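Local atomic coordinates of uncharacterized protein (Corynebacterium diphtheriae NCTC 13129, PDB entry 3B4Q), a protein that is of unknown function but belongs to the Rpf1 C-terminal family, probably the small all-helical end of a resuscitation-promoting factor. Residues 8-12 against 25-30; 40-45 against 74-80; 50-55 against 88-92. One frame throughout, in Å; residues are numbered along the deposited sequence.

Contact 1: 8-12 against 25-30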
# COMPACT_ATOMS: atom_id res chain seq x y z
N PRO A 8 1.44 -9.42 -11.48
CA PRO A 8 0.89 -9.45 -10.11
C PRO A 8 0.19 -8.15 -9.81
O PRO A 8 0.69 -7.06 -10.17
CB PRO A 8 2.12 -9.57 -9.20
CG PRO A 8 3.26 -9.19 -10.04
CD PRO A 8 2.92 -9.45 -11.49
N THR A 9 -0.96 -8.28 -9.17
CA THR A 9 -1.72 -7.12 -8.73
C THR A 9 -1.26 -6.73 -7.31
O THR A 9 -0.58 -7.51 -6.64
CB THR A 9 -3.22 -7.42 -8.69
OG1 THR A 9 -3.47 -8.43 -7.71
CG2 THR A 9 -3.74 -7.95 -10.07
N PRO A 10 -1.60 -5.53 -6.85
CA PRO A 10 -1.28 -5.20 -5.46
C PRO A 10 -1.74 -6.27 -4.45
O PRO A 10 -0.98 -6.57 -3.53
CB PRO A 10 -2.00 -3.88 -5.26
CG PRO A 10 -1.87 -3.22 -6.64
CD PRO A 10 -2.18 -4.37 -7.57
N ARG A 11 -2.91 -6.87 -4.65
CA ARG A 11 -3.35 -7.94 -3.74
C ARG A 11 -2.39 -9.12 -3.72
O ARG A 11 -2.18 -9.72 -2.65
CB ARG A 11 -4.77 -8.38 -4.04
CG ARG A 11 -5.75 -7.29 -3.75
CD ARG A 11 -7.16 -7.64 -4.21
NE ARG A 11 -7.92 -8.35 -3.19
CZ ARG A 11 -9.17 -8.77 -3.34
NH1 ARG A 11 -9.79 -9.41 -2.35
NH2 ARG A 11 -9.81 -8.54 -4.49
N ASP A 12 -1.78 -9.44 -4.85
CA ASP A 12 -0.78 -10.54 -4.90
C ASP A 12 0.49 -10.13 -4.18
O ASP A 12 1.10 -10.93 -3.47
CB ASP A 12 -0.47 -10.91 -6.36
CG ASP A 12 -1.71 -11.30 -7.13
OD1 ASP A 12 -2.48 -12.17 -6.64
OD2 ASP A 12 -1.92 -10.76 -8.24
N VAL A 25 -5.41 -2.68 0.74
CA VAL A 25 -5.08 -2.91 -0.67
C VAL A 25 -6.29 -3.51 -1.45
O VAL A 25 -6.58 -3.09 -2.58
CB VAL A 25 -3.80 -3.77 -0.78
CG1 VAL A 25 -3.57 -4.22 -2.20
CG2 VAL A 25 -2.61 -2.97 -0.21
N ALA A 26 -6.98 -4.45 -0.82
CA ALA A 26 -8.17 -5.06 -1.46
C ALA A 26 -9.22 -3.98 -1.82
O ALA A 26 -9.80 -4.01 -2.92
CB ALA A 26 -8.82 -6.08 -0.55
N GLY A 27 -9.50 -3.09 -0.86
CA GLY A 27 -10.50 -2.04 -1.08
C GLY A 27 -10.09 -1.15 -2.24
O GLY A 27 -10.92 -0.78 -3.08
N ALA A 28 -8.81 -0.78 -2.29
CA ALA A 28 -8.33 0.08 -3.38
C ALA A 28 -8.44 -0.63 -4.72
O ALA A 28 -8.87 -0.04 -5.71
CB ALA A 28 -6.84 0.50 -3.12
N GLN A 29 -8.04 -1.90 -4.77
CA GLN A 29 -8.02 -2.61 -6.03
C GLN A 29 -9.44 -2.79 -6.54
O GLN A 29 -9.68 -2.60 -7.74
CB GLN A 29 -7.29 -3.95 -5.82
CG GLN A 29 -7.08 -4.75 -7.07
CD GLN A 29 -6.03 -5.83 -6.87
OE1 GLN A 29 -4.93 -5.59 -6.34
NE2 GLN A 29 -6.33 -7.02 -7.38
N GLU A 30 -10.40 -3.03 -5.64
CA GLU A 30 -11.82 -3.22 -5.99
C GLU A 30 -12.37 -1.92 -6.57
O GLU A 30 -12.99 -1.90 -7.67
CB GLU A 30 -12.63 -3.59 -4.74
CG GLU A 30 -12.40 -5.01 -4.16
CD GLU A 30 -13.10 -5.27 -2.81
OE1 GLU A 30 -13.48 -4.30 -2.06
OE2 GLU A 30 -13.29 -6.46 -2.50
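R11 and A26 bring the two backbones closest, their CA atoms 6.1 Å apart where the first turn of the short helix 10-13 meets helix 19-35. Q29 bridges the two helices. Its CG stands anti to the backbone N (chi1 -175°) and the chain runs extended beyond it, carrying the amide across to the start of the shorter helix. There OE1 accepts from R11 N at 2.9 Å, with an N-H...O angle of 157° and the donor tilted modestly out of the carbonyl plane. The other end of the same amide, NE2, gives a weak bond to T9 OG1 at 3.2 Å, so both polar atoms of Q29 are engaged and the rotation of the amide is defined. T9 is the N-cap of helix 10-13. D12, at the third helical position, turns its carboxylate back so that OD2 accepts from T9 N at 2.8 Å, one half of a capping box; T9 OG1 donates to the same oxygen from above the carboxylate plane. Q29 OE1 therefore supplies R11 N with an acceptor from the other helix, and the partial positive charge of the helix start probably favours it there. On the apolar side of Q29, P10 wedges toward V25, with P10 CB 3.5 Å from V25 CG1, a tight carbon contact. P10 CD lies 3.3 Å from Q29 OE1. P10 also leans on T39 and A43 of helix 39-56. R11 has two modelled positions; in one, its CD lies beside the Q29 amide and A26 CB sits over a guanidinium face, 3.6 Å from R11 NE. The guanidinium and amide planes then stand 77° apart, nearly upright to each other.

Contact 2: 40-45 against 74-80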
# COMPACT_ATOMS: atom_id res chain seq x y z
N GLU A 40 -2.55 0.68 -9.10
CA GLU A 40 -1.34 0.77 -8.30
C GLU A 40 -1.31 2.08 -7.52
O GLU A 40 -0.97 2.11 -6.34
CB GLU A 40 -0.10 0.56 -9.19
CG GLU A 40 0.01 -0.90 -9.58
CD GLU A 40 1.36 -1.28 -10.09
OE1 GLU A 40 1.41 -2.06 -11.07
OE2 GLU A 40 2.38 -0.83 -9.53
N GLU A 41 -1.69 3.17 -8.17
CA GLU A 41 -1.66 4.46 -7.49
C GLU A 41 -2.67 4.48 -6.31
O GLU A 41 -2.36 4.98 -5.21
CB GLU A 41 -1.99 5.57 -8.49
CG GLU A 41 -2.10 6.91 -7.87
CD GLU A 41 -2.20 8.00 -8.92
OE1 GLU A 41 -1.73 7.78 -10.07
OE2 GLU A 41 -2.72 9.09 -8.58
N LEU A 42 -3.88 3.96 -6.56
CA LEU A 42 -4.86 3.92 -5.50
C LEU A 42 -4.41 3.02 -4.34
O LEU A 42 -4.60 3.33 -3.15
CB LEU A 42 -6.23 3.47 -6.03
CG LEU A 42 -7.42 4.44 -6.14
CD1 LEU A 42 -8.66 3.61 -5.97
CD2 LEU A 42 -7.40 5.50 -5.04
N ALA A 43 -3.82 1.88 -4.68
CA ALA A 43 -3.33 0.97 -3.64
C ALA A 43 -2.18 1.59 -2.81
O ALA A 43 -2.12 1.42 -1.58
CB ALA A 43 -2.90 -0.36 -4.25
N VAL A 44 -1.25 2.27 -3.47
CA VAL A 44 -0.21 3.00 -2.73
C VAL A 44 -0.86 4.03 -1.78
O VAL A 44 -0.53 4.08 -0.58
CB VAL A 44 0.80 3.70 -3.70
CG1 VAL A 44 1.69 4.70 -2.92
CG2 VAL A 44 1.63 2.63 -4.47
N ASP A 45 -1.80 4.83 -2.29
CA ASP A 45 -2.48 5.83 -1.42
C ASP A 45 -3.19 5.17 -0.21
O ASP A 45 -3.10 5.65 0.92
CB ASP A 45 -3.48 6.64 -2.22
CG ASP A 45 -2.82 7.60 -3.23
OD1 ASP A 45 -1.58 7.82 -3.18
OD2 ASP A 45 -3.58 8.16 -4.09
N ARG A 74 5.07 6.69 -5.95
CA ARG A 74 3.65 7.04 -5.96
C ARG A 74 2.85 6.12 -6.89
O ARG A 74 1.68 5.90 -6.64
CB ARG A 74 3.45 8.52 -6.37
CG ARG A 74 4.00 9.51 -5.35
CD ARG A 74 3.09 9.63 -4.13
NE ARG A 74 1.71 9.98 -4.50
CZ ARG A 74 1.24 11.23 -4.53
NH1 ARG A 74 2.03 12.26 -4.22
NH2 ARG A 74 -0.03 11.44 -4.89
N THR A 75 3.48 5.59 -7.94
CA THR A 75 2.74 4.84 -8.97
C THR A 75 3.22 3.41 -9.05
O THR A 75 2.78 2.62 -9.89
CB THR A 75 2.85 5.49 -10.40
OG1 THR A 75 4.17 5.26 -10.91
CG2 THR A 75 2.59 6.96 -10.35
N ASN A 76 4.14 3.06 -8.15
CA ASN A 76 4.81 1.79 -8.22
C ASN A 76 4.51 0.98 -6.95
O ASN A 76 5.19 1.15 -5.92
CB ASN A 76 6.33 2.03 -8.39
CG ASN A 76 7.15 0.75 -8.36
OD1 ASN A 76 6.63 -0.39 -8.30
ND2 ASN A 76 8.49 0.95 -8.40
N PHE A 77 3.46 0.16 -7.02
CA PHE A 77 3.01 -0.52 -5.79
C PHE A 77 4.08 -1.45 -5.19
O PHE A 77 4.37 -1.41 -3.98
CB PHE A 77 1.67 -1.24 -5.91
CG PHE A 77 1.22 -1.76 -4.58
CD1 PHE A 77 0.61 -0.90 -3.65
CD2 PHE A 77 1.53 -3.06 -4.19
CE1 PHE A 77 0.27 -1.36 -2.40
CE2 PHE A 77 1.19 -3.54 -2.93
CZ PHE A 77 0.56 -2.68 -2.03
N ASN A 78 4.64 -2.31 -6.03
CA ASN A 78 5.65 -3.26 -5.51
C ASN A 78 6.80 -2.47 -4.90
O ASN A 78 7.28 -2.82 -3.81
CB ASN A 78 6.17 -4.15 -6.65
CG ASN A 78 7.18 -5.14 -6.15
OD1 ASN A 78 8.40 -4.95 -6.32
ND2 ASN A 78 6.72 -6.13 -5.45
N GLY A 79 7.23 -1.39 -5.56
CA GLY A 79 8.35 -0.61 -5.03
C GLY A 79 8.01 0.02 -3.69
O GLY A 79 8.82 0.03 -2.75
N PHE A 80 6.78 0.55 -3.60
CA PHE A 80 6.35 1.20 -2.35
C PHE A 80 6.28 0.20 -1.20
O PHE A 80 6.77 0.47 -0.09
CB PHE A 80 4.98 1.84 -2.57
CG PHE A 80 4.36 2.40 -1.31
CD1 PHE A 80 4.84 3.58 -0.75
CD2 PHE A 80 3.32 1.72 -0.66
CE1 PHE A 80 4.29 4.10 0.42
CE2 PHE A 80 2.77 2.25 0.52
CZ PHE A 80 3.26 3.45 1.05
O HOH W 1 3.66 -3.00 -8.64
O HOH W 2 0.09 7.67 -5.33
O HOH W 3 -2.80 10.52 -5.13
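E40 and F77 meet through a polar grip: E40 OE2 accepts from F77 N, the first N-H of helix 77-83, at 2.9 Å and an N-H...O angle of 162°. The donor comes to the anti side of the carboxylate, close to its plane. A water that donates to the same oxygen accepts from N78 N, and N76, the N-cap, takes G79 N on its OD1 at 3.0 Å from above the carbonyl plane. The first three N-H groups of the helix are thus each provided for. Packing is tight beside this grip, where V44 divides its two methyls between two aromatic rings. With CG1 anti to the backbone N (chi1 168°), that branch lies over the centre of the F80 ring in a CH-pi contact, 3.9 Å from the centroid. CG2 points to F77 instead, 3.8 Å from CD1. A43 CB presses on the same ring atom at 3.6 Å, while V44 N lies at the ring's edge. The other flank is loose and watery. R74 bends at chi2 and chi3 toward D45, but its NE stays 4.2 Å from D45 OD1, too far for a salt bridge. One water links D45 OD1 with R74 NE and R74 O, another D45 OD2 with R74 NH2, the last bond weak. D45 OD1 also bonds to Y70 OH, and R74 NH1 to Q71 OE1. In this strandless fold, F77 is further enclosed by V13 of helix 10-13 and L47 of helix 39-56, and Y70 of helix 64-72 touches both V44 and F80.

Contact 3: 50-55 against 88-92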
# COMPACT_ATOMS: atom_id res chain seq x y z
N ALA A 50 -3.27 3.81 5.52
CA ALA A 50 -3.43 2.83 6.60
C ALA A 50 -2.29 2.92 7.61
O ALA A 50 -2.48 2.80 8.82
CB ALA A 50 -3.48 1.40 6.01
N ILE A 51 -1.08 3.13 7.10
CA ILE A 51 0.09 3.30 7.96
C ILE A 51 -0.10 4.54 8.84
O ILE A 51 0.15 4.50 10.05
CB ILE A 51 1.37 3.44 7.13
CG1 ILE A 51 1.64 2.12 6.37
CG2 ILE A 51 2.55 3.90 8.05
CD1 ILE A 51 2.64 2.21 5.19
N LYS A 52 -0.55 5.63 8.23
CA LYS A 52 -0.83 6.87 8.99
C LYS A 52 -1.88 6.66 10.08
O LYS A 52 -1.68 7.10 11.23
CB LYS A 52 -1.21 8.02 8.04
CG LYS A 52 -0.02 8.48 7.19
CD LYS A 52 -0.20 9.88 6.56
CE LYS A 52 -1.40 9.89 5.62
NZ LYS A 52 -1.34 10.97 4.59
N VAL A 53 -2.97 5.97 9.75
CA VAL A 53 -4.06 5.67 10.70
C VAL A 53 -3.54 4.85 11.89
O VAL A 53 -3.86 5.15 13.06
CB VAL A 53 -5.27 4.99 9.96
CG1 VAL A 53 -6.28 4.36 10.94
CG2 VAL A 53 -5.99 6.02 9.07
N ARG A 54 -2.70 3.86 11.60
CA ARG A 54 -2.14 2.99 12.63
C ARG A 54 -1.20 3.77 13.57
O ARG A 54 -1.17 3.54 14.79
CB ARG A 54 -1.43 1.83 11.95
CG ARG A 54 -0.77 0.86 12.87
CD ARG A 54 -1.68 -0.22 13.32
NE ARG A 54 -0.94 -1.07 14.23
CZ ARG A 54 -1.26 -1.28 15.49
NH1 ARG A 54 -2.34 -0.73 16.01
NH2 ARG A 54 -0.49 -2.07 16.22
N LEU A 55 -0.46 4.71 12.99
CA LEU A 55 0.48 5.55 13.76
C LEU A 55 -0.19 6.66 14.56
O LEU A 55 0.29 7.03 15.64
CB LEU A 55 1.53 6.17 12.85
CG LEU A 55 2.62 5.23 12.36
CD1 LEU A 55 3.35 5.88 11.24
CD2 LEU A 55 3.56 4.85 13.49
N ILE A 88 6.16 -1.56 7.88
CA ILE A 88 4.86 -2.24 7.97
C ILE A 88 4.94 -3.40 8.97
O ILE A 88 4.04 -3.60 9.82
CB ILE A 88 4.46 -2.72 6.57
CG1 ILE A 88 4.04 -1.49 5.76
CG2 ILE A 88 3.31 -3.76 6.68
CD1 ILE A 88 3.85 -1.77 4.28
N ASP A 89 6.04 -4.14 8.92
CA ASP A 89 6.23 -5.27 9.83
C ASP A 89 6.24 -4.77 11.30
O ASP A 89 5.71 -5.41 12.19
CB ASP A 89 7.55 -6.00 9.54
CG ASP A 89 7.52 -6.87 8.26
OD1 ASP A 89 6.44 -7.08 7.64
OD2 ASP A 89 8.61 -7.37 7.89
N PHE A 90 6.87 -3.63 11.52
CA PHE A 90 6.92 -3.05 12.86
C PHE A 90 5.57 -2.48 13.30
O PHE A 90 5.10 -2.78 14.39
CB PHE A 90 7.98 -1.96 12.91
CG PHE A 90 7.97 -1.21 14.22
CD1 PHE A 90 8.44 -1.84 15.37
CD2 PHE A 90 7.48 0.09 14.31
CE1 PHE A 90 8.41 -1.17 16.63
CE2 PHE A 90 7.44 0.76 15.57
CZ PHE A 90 7.92 0.12 16.70
N ILE A 91 4.96 -1.66 12.43
CA ILE A 91 3.78 -0.86 12.81
C ILE A 91 2.57 -1.77 12.97
O ILE A 91 1.69 -1.52 13.79
CB ILE A 91 3.56 0.24 11.74
CG1 ILE A 91 4.69 1.29 11.87
CG2 ILE A 91 2.14 0.88 11.83
CD1 ILE A 91 4.77 2.30 10.72
N PHE A 92 2.51 -2.85 12.21
CA PHE A 92 1.35 -3.73 12.28
C PHE A 92 1.55 -5.00 13.11
O PHE A 92 0.66 -5.85 13.13
CB PHE A 92 0.84 -4.09 10.87
CG PHE A 92 0.18 -2.95 10.17
CD1 PHE A 92 -1.14 -2.62 10.45
CD2 PHE A 92 0.88 -2.16 9.26
CE1 PHE A 92 -1.75 -1.54 9.81
CE2 PHE A 92 0.28 -1.10 8.62
CZ PHE A 92 -1.05 -0.78 8.91
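The C-terminal end of helix 85-91, the last helix of this all-helical domain, packs on the final turns of helix 39-56, with I91 meeting I51, R54 and L55. CG1 of I91 stands anti to the carbonyl carbon (chi1 -70°) and carries I91 CD1 between I51 CG2, 3.8 Å away, and L55 CD1, 3.9 Å away. Deeper along the same seam, I51 CD1 meets I88 CG1 at 4.0 Å, the two side chains crossing at about a right angle. This is a plain helix-to-helix apolar seam, built on the helix 39-56 side from residues one turn apart and set on I66 of helix 64-72, which touches both I51 and I91. R54 contributes the polar part and has two modelled positions. In one of them the chain bends at chi2, and R54 NE donates to I91 O at 2.7 Å with an N-H...O angle of 145°. That is one good bond, to which R54 NH2 adds a weak second one to I91 O at 3.3 Å. F92, where the chain leaves helical geometry, swings its ring back across the join. One face receives I91 CG2 and, in this conformer, R54 CG, both offset toward the rim. I88 O lies at the edge in the ring plane, and I51 CG1 approaches near that plane, 4.2 Å from F92 CE2. The far end of the ring reaches A50, F92 CZ standing 3.9 Å from A50 O. P18, P20 and V21 also touch F92, placing the ring at the meeting of both helices with the start of helix 19-35. L55, at the other flank of the seam, rests on I62 and P63.

Contacts 1 and 2 form one continuous region, their centres about 10 Å apart. F77 joins them: its CZ lies 3.7 Å from V25 CG2 and its CD2 3.8 Å from P10 CA. Beside it, A28 CB packs 3.6 Å from A43 CA, tying helix 19-35 to helix 39-56. Contact 3 lies across the chain's centre from both, its centre about 16 Å from that of contact 2 and about 18 Å from that of contact 1, and it touches neither. Helix 39-56 runs through contacts 2 and 3, taking helix 77-83 near its start and helix 85-91 near its end. No active site or ligand is known here to which the three could be referred.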